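Local coordinates for transcriptional regulatory protein RcsB (Escherichia coli, PDB 5I4C), which is the DNA-binding response regulator of the Rcs phosphorelay, controlling transcription of genes for colanic acid capsule synthesis, biofilm formation, cell division and outer membrane proteins, at the interface of chains A and B. Coordinates in Å, arbitrary orientation; residue numbers count along the deposited sequence, not the author numbering. Chains: chain A/B, Transcriptional regulatory protein RcsB.

The interface of chains A and B. Residues chain A 18, 21-22, 113; chain B 14, 17, 21.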
ATOM      1  N   GLY A  18       0.640  -0.431   6.170  1.00 24.57           N
ATOM      2  CA  GLY A  18       2.056  -0.883   6.035  1.00 25.81           C
ATOM      3  C   GLY A  18       2.981  -0.064   6.916  1.00 24.94           C
ATOM      4  O   GLY A  18       3.805  -0.600   7.639  1.00 25.72           O
ATOM      5  N   LYS A  21       2.462  -0.953  10.626  1.00 29.44           N
ATOM      6  CA  LYS A  21       3.061  -2.223  10.889  1.00 32.90           C
ATOM      7  C   LYS A  21       4.565  -2.096  11.024  1.00 32.46           C
ATOM      8  O   LYS A  21       5.167  -2.659  11.912  1.00 34.92           O
ATOM      9  CB  LYS A  21       2.752  -3.197   9.769  1.00 36.64           C
ATOM     10  CG  LYS A  21       1.355  -3.770   9.701  1.00 40.82           C
ATOM     11  CD  LYS A  21       0.888  -4.429  11.011  1.00 48.09           C
ATOM     12  CE  LYS A  21       0.052  -3.421  11.805  1.00 52.80           C
ATOM     13  NZ  LYS A  21      -0.710  -4.139  12.863  1.00 57.95           N
ATOM     14  N   SER A  22       5.173  -1.274  10.208  1.00 29.99           N
ATOM     15  CA  SER A  22       6.591  -1.081  10.282  1.00 32.03           C
ATOM     16  C   SER A  22       6.970  -0.295  11.569  1.00 32.58           C
ATOM     17  O   SER A  22       7.906  -0.651  12.325  1.00 32.67           O
ATOM     18  CB  SER A  22       7.093  -0.366   9.026  1.00 32.11           C
ATOM     19  OG  SER A  22       8.403   0.102   9.372  1.00 36.50           O
ATOM     20  N   PRO A 113       8.148   1.140   4.433  1.00 34.72           N
ATOM     21  CA  PRO A 113       8.323   0.319   5.622  1.00 35.59           C
ATOM     22  C   PRO A 113       9.749   0.084   6.011  1.00 35.86           C
ATOM     23  O   PRO A 113      10.004   0.074   7.199  1.00 37.62           O
ATOM     24  CB  PRO A 113       7.676  -1.028   5.252  1.00 39.18           C
ATOM     25  CG  PRO A 113       6.682  -0.687   4.168  1.00 38.93           C
ATOM     26  CD  PRO A 113       7.276   0.493   3.423  1.00 35.98           C
TER
ATOM     27  N   ILE B  14       4.484  -1.790  -1.496  1.00 27.05           N
ATOM     28  CA  ILE B  14       3.769  -1.641  -0.222  1.00 26.41           C
ATOM     29  C   ILE B  14       2.471  -2.441  -0.137  1.00 24.99           C
ATOM     30  O   ILE B  14       2.050  -2.729   0.952  1.00 24.08           O
ATOM     31  CB  ILE B  14       3.545  -0.142   0.177  1.00 27.92           C
ATOM     32  CG1 ILE B  14       3.532   0.012   1.721  1.00 29.31           C
ATOM     33  CG2 ILE B  14       2.335   0.388  -0.471  1.00 27.49           C
ATOM     34  CD1 ILE B  14       3.882   1.400   2.152  1.00 30.20           C
ATOM     35  N   PHE B  17       3.717  -5.889   0.867  1.00 24.23           N
ATOM     36  CA  PHE B  17       4.101  -5.830   2.281  1.00 24.08           C
ATOM     37  C   PHE B  17       2.890  -5.964   3.194  1.00 24.50           C
ATOM     38  O   PHE B  17       2.908  -6.782   4.130  1.00 24.52           O
ATOM     39  CB  PHE B  17       4.808  -4.491   2.545  1.00 24.43           C
ATOM     40  CG  PHE B  17       5.260  -4.307   3.947  1.00 25.72           C
ATOM     41  CD1 PHE B  17       6.386  -4.929   4.407  1.00 28.60           C
ATOM     42  CD2 PHE B  17       4.544  -3.559   4.810  1.00 25.84           C
ATOM     43  CE1 PHE B  17       6.796  -4.733   5.733  1.00 30.97           C
ATOM     44  CE2 PHE B  17       4.886  -3.397   6.134  1.00 27.47           C
ATOM     45  CZ  PHE B  17       6.050  -3.954   6.598  1.00 29.13           C
ATOM     46  N   LYS B  21       2.014  -9.074   5.787  1.00 29.44           N
ATOM     47  CA  LYS B  21       1.868  -8.819   7.185  1.00 32.90           C
ATOM     48  C   LYS B  21       0.539  -9.340   7.696  1.00 32.46           C
ATOM     49  O   LYS B  21       0.463  -9.956   8.737  1.00 34.92           O
ATOM     50  CB  LYS B  21       1.947  -7.331   7.464  1.00 36.64           C
ATOM     51  CG  LYS B  21       3.307  -6.674   7.395  1.00 40.82           C
ATOM     52  CD  LYS B  21       4.371  -7.353   8.275  1.00 48.09           C
ATOM     53  CE  LYS B  21       5.188  -8.319   7.412  1.00 52.80           C
ATOM     54  NZ  LYS B  21       6.435  -8.689   8.134  1.00 57.95           N
TER
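B:Phe17 lays one face of its ring against A:Pro113, joining two receiver domains of the response regulator family through helix 13-23 of chain B and, in chain A, helix 13-23 and the start of helix 112-124. The CH-pi assignment rests on A:Pro113 CB, which stands over the ring 3.7 Å from the centroid of B:Phe17, shifted toward the rim. A:Pro113 CG adds to this cover, 3.6 Å from B:Phe17 CD2. B:Lys21 CG rests over the opposite face, also toward its rim, holding the ring between the two. Chi1 of -180° swings the ring away from its own backbone N, bringing CE2 toward A:Gly18 and CZ toward A:Pro113. The ring edge meets the helix backbone: A:Gly18 CA lies in the ring plane, 3.8 Å from B:Phe17 CE2, and the glycine carbonyl A:Gly18 O is 3.4 Å from that same carbon. The lack of a side chain at A:Gly18 likely permits this close approach. B:Ile14 crosses the proline at an angle, its CD1 3.7 Å from A:Pro113 CD.

Beside the proline, A:Ser22 OG is 2.7 Å from A:Pro113 O, an in-plane hydrogen bond on a carbonyl lone pair (C=O...donor angle 131°) that ties the two chain A helices together.

Packing loosens at the lysines. A:Lys21 and B:Lys21 run past each other in opposite directions, nearest at 4.2 Å between A:Lys21 CG and B:Lys21 CG. Bends at chi2 and chi3 carry the terminal amino groups (NZ) apart, which would limit any repulsion if both are charged. RcsB forms homodimers, but these contacts alone do not establish this two-fold pairing as the functional one.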